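Local coordinates for DNA polymerase III subunit beta (Helicobacter pylori 26695, PDB 4S3I), which encircles DNA as a sliding ring and tethers DNA polymerases and other proteins to it, giving replication its processivity, at the interface of chains A and B. Coordinates in Å, arbitrary orientation; residue numbers count along the deposited sequence, not the author numbering. Chains: chain A/B, DNA polymerase III subunit beta.

Contact 1 and contact 2 are neighbouring parts of one head-to-tail joint between the N-terminal domain of chain A and the C-terminal domain of chain B. The centres of their C-alpha atoms are about 7 Å apart. They share A:Phe107 and B:Ala302, which lie on strands 105-110 and 301-307. Contact 1 joins these strands edge to edge. Contact 2 packs the A:Phe107 side chain, with helix 74-82, against the end of helix 263-273 and the loop that follows. Sheet pairing and apolar packing thus hold the same joint. The two-fold symmetry repeats it on the other side of the ring.

Contact 1: the interface of chains A and B. Residues chain A 104-107; chain B 301-304.
Strand 105-110 of chain A runs antiparallel to strand 301-307 of chain B, and the end of the loop at A:Lys104 lies beside B:Thr304. The two strands pair at their edges. A:Ser106 and B:Lys303 face each other and bond in both directions. The amide N of A:Ser106 donates to the carbonyl O of B:Lys303 at 2.9 Å, with an angle of 169° at the hydrogen. The amide N of B:Lys303 returns a bond to the carbonyl O of A:Ser106, also at 2.9 Å. The next pair in register is A:Phe107 with B:Ala302. Here the carbonyl O of B:Thr301 lies 3.2 Å from A:Phe107 CA, a close backbone contact.

Side chains add to the pairing on both faces of the joined strands. On one face, the hydroxyl OG of A:Ser105 and the hydroxyl OG1 of B:Thr304 share a hydrogen bond of 2.7 Å. Either hydroxyl could be the donor. B:Thr304 places OG1 opposite its own backbone N (chi1 -166°), which brings the hydroxyl to A:Ser105. On this same face the methyl CB of B:Ala302 meets A:Phe107 CD2 at 3.5 Å. It comes in at the CD2-CE2 side of the ring, displaced from the ring plane. On the other face, the aliphatic part of B:Lys303 runs alongside A:Ser106. Its CE lies 3.7 Å from A:Ser106 OG. A bend at the third torsion (chi3 -41°) turns CE back toward that hydroxyl, which CG also touches.

The two backbone bonds set the register, and the hydroxyl pair and the alanine-phenylalanine contact probably support it. The site joins the sheets of the two subunits into a continuous one across the joint and so helps close the dimeric ring around DNA.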
# COMPACT_ATOMS: atom_id res chain seq x y z
N LYS A 104 23.88 23.58 -6.46
CA LYS A 104 23.33 24.62 -5.58
C LYS A 104 22.88 24.09 -4.21
O LYS A 104 22.63 24.86 -3.29
CB LYS A 104 22.17 25.35 -6.26
CG LYS A 104 22.51 25.93 -7.63
CD LYS A 104 22.58 27.45 -7.60
CE LYS A 104 21.76 28.06 -8.74
NZ LYS A 104 22.28 27.74 -10.10
N SER A 105 22.77 22.77 -4.09
CA SER A 105 22.26 22.16 -2.87
C SER A 105 23.40 21.70 -1.97
O SER A 105 24.41 21.18 -2.44
CB SER A 105 21.37 20.97 -3.20
OG SER A 105 20.33 21.36 -4.06
N SER A 106 23.23 21.91 -0.66
CA SER A 106 24.24 21.45 0.30
C SER A 106 23.63 21.08 1.65
O SER A 106 22.70 21.72 2.12
CB SER A 106 25.33 22.50 0.48
OG SER A 106 24.84 23.65 1.12
N PHE A 107 24.17 20.04 2.29
CA PHE A 107 23.61 19.57 3.54
C PHE A 107 24.72 19.23 4.50
O PHE A 107 25.84 18.93 4.08
CB PHE A 107 22.79 18.30 3.32
CG PHE A 107 21.82 18.40 2.20
CD1 PHE A 107 22.25 18.28 0.88
CD2 PHE A 107 20.47 18.58 2.45
CE1 PHE A 107 21.35 18.37 -0.16
CE2 PHE A 107 19.57 18.66 1.41
CZ PHE A 107 20.02 18.56 0.10
N THR B 301 21.59 20.43 8.74
CA THR B 301 21.17 21.56 7.90
C THR B 301 20.97 21.15 6.44
O THR B 301 21.63 20.23 5.95
CB THR B 301 22.17 22.76 7.94
OG1 THR B 301 23.28 22.49 7.07
CG2 THR B 301 22.67 23.03 9.35
N ALA B 302 20.05 21.84 5.77
CA ALA B 302 19.75 21.62 4.36
C ALA B 302 19.61 23.00 3.73
O ALA B 302 18.89 23.84 4.25
CB ALA B 302 18.44 20.84 4.20
N LYS B 303 20.32 23.23 2.63
CA LYS B 303 20.17 24.48 1.89
C LYS B 303 20.10 24.17 0.41
O LYS B 303 20.73 23.22 -0.07
CB LYS B 303 21.36 25.43 2.12
CG LYS B 303 22.13 25.26 3.43
CD LYS B 303 23.04 26.47 3.70
CE LYS B 303 23.75 26.93 2.43
NZ LYS B 303 24.71 28.05 2.67
N THR B 304 19.37 25.00 -0.32
CA THR B 304 19.45 24.97 -1.78
C THR B 304 18.99 26.30 -2.32
O THR B 304 18.39 27.11 -1.60
CB THR B 304 18.60 23.84 -2.40
OG1 THR B 304 18.98 23.67 -3.78
CG2 THR B 304 17.13 24.18 -2.33

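Contact 2: the interface of chains A and B. Residues chain A 79-80, 107, 109; chain B 272, 275-276, 302.
The phenyl ring of A:Phe107 reaches across to B:Leu272 and is packed from several directions. Over the centre of one face sits the methyl CG2 of A:Ile80, 3.5 Å above the plane and from the same chain. The B:Ala302 methyl, already paired with CD2, lies off the plane toward the face opposite A:Ile80. The carbonyl O of B:Leu272 faces the rim of the ring, level with it. The methyl CD1 of B:Leu272 touches CZ, the far end of the ring, at 3.3 Å. This leucine has CG opposite its backbone N (chi1 -173°), which points its branched end toward the ring.

A:Ile80 has a second contact: its CG1 lies 3.5 Å from the hydroxyl OG of B:Ser275. That hydroxyl turns back to its own chain and donates to the carbonyl O of B:Leu272 at 2.9 Å. The bond ties the loop after helix 263-273 to the last turn of the helix and probably helps hold the serine against A:Ile80.

Further along, two leucines cross obliquely. A:Leu109 CD2 meets both methyls of B:Leu276, with CD2 to CD2 at 3.9 Å. The CD1 methyl of B:Leu276 also comes near A:Ile80 CD1.

A polar link flanks this apolar group. Water 1 lies 2.7 Å from the carboxylate OD2 of A:Asp79 and 2.6 Å from the carbonyl O of B:Ser275. It bridges helix 74-82 and the loop of chain B.

The site is a small apolar core beneath the paired strands. It packs helix 74-82 and A:Phe107 against the helix end and following loop of chain B, and probably helps keep the DNA-encircling ring closed.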
# COMPACT_ATOMS: atom_id res chain seq x y z
N ASP A 79 16.97 9.99 2.65
CA ASP A 79 15.92 10.98 2.41
C ASP A 79 16.46 12.15 1.59
O ASP A 79 15.81 12.62 0.66
CB ASP A 79 15.29 11.47 3.73
CG ASP A 79 14.33 10.46 4.34
OD1 ASP A 79 13.84 9.59 3.60
OD2 ASP A 79 14.07 10.55 5.56
N ILE A 80 17.67 12.60 1.93
CA ILE A 80 18.33 13.67 1.19
C ILE A 80 18.66 13.26 -0.25
O ILE A 80 18.24 13.93 -1.19
CB ILE A 80 19.63 14.10 1.88
CG1 ILE A 80 19.33 14.81 3.21
CG2 ILE A 80 20.46 14.99 0.98
CD1 ILE A 80 20.58 15.10 4.02
N PHE A 107 24.17 20.04 2.29
CA PHE A 107 23.61 19.57 3.54
C PHE A 107 24.72 19.23 4.50
O PHE A 107 25.84 18.93 4.08
CB PHE A 107 22.79 18.30 3.32
CG PHE A 107 21.82 18.40 2.20
CD1 PHE A 107 22.25 18.28 0.88
CD2 PHE A 107 20.47 18.58 2.45
CE1 PHE A 107 21.35 18.37 -0.16
CE2 PHE A 107 19.57 18.66 1.41
CZ PHE A 107 20.02 18.56 0.10
N LEU A 109 25.24 16.68 8.09
CA LEU A 109 24.70 15.74 9.05
C LEU A 109 25.81 15.35 10.03
O LEU A 109 26.98 15.24 9.64
CB LEU A 109 24.12 14.49 8.37
CG LEU A 109 22.79 14.67 7.64
CD1 LEU A 109 22.40 13.41 6.87
CD2 LEU A 109 21.69 15.05 8.61
N LEU B 272 13.21 19.05 -0.84
CA LEU B 272 14.62 18.83 -0.56
C LEU B 272 14.98 19.25 0.87
O LEU B 272 15.65 18.51 1.59
CB LEU B 272 15.46 19.62 -1.56
CG LEU B 272 16.96 19.38 -1.53
CD1 LEU B 272 17.19 17.89 -1.43
CD2 LEU B 272 17.65 19.93 -2.77
N SER B 275 13.54 17.21 3.98
CA SER B 275 14.16 15.97 4.39
C SER B 275 14.64 16.10 5.83
O SER B 275 14.72 15.11 6.56
CB SER B 275 15.32 15.62 3.48
OG SER B 275 16.35 16.57 3.59
N LEU B 276 14.94 17.33 6.24
CA LEU B 276 15.53 17.56 7.56
C LEU B 276 14.71 18.49 8.48
O LEU B 276 15.09 18.72 9.63
CB LEU B 276 16.96 18.11 7.43
CG LEU B 276 18.02 17.15 6.88
CD1 LEU B 276 19.41 17.79 6.98
CD2 LEU B 276 17.98 15.83 7.65
N ALA B 302 20.05 21.84 5.77
CA ALA B 302 19.75 21.62 4.36
C ALA B 302 19.61 23.00 3.73
O ALA B 302 18.89 23.84 4.25
CB ALA B 302 18.44 20.84 4.20
O HOH W 1 15.04 12.55 7.10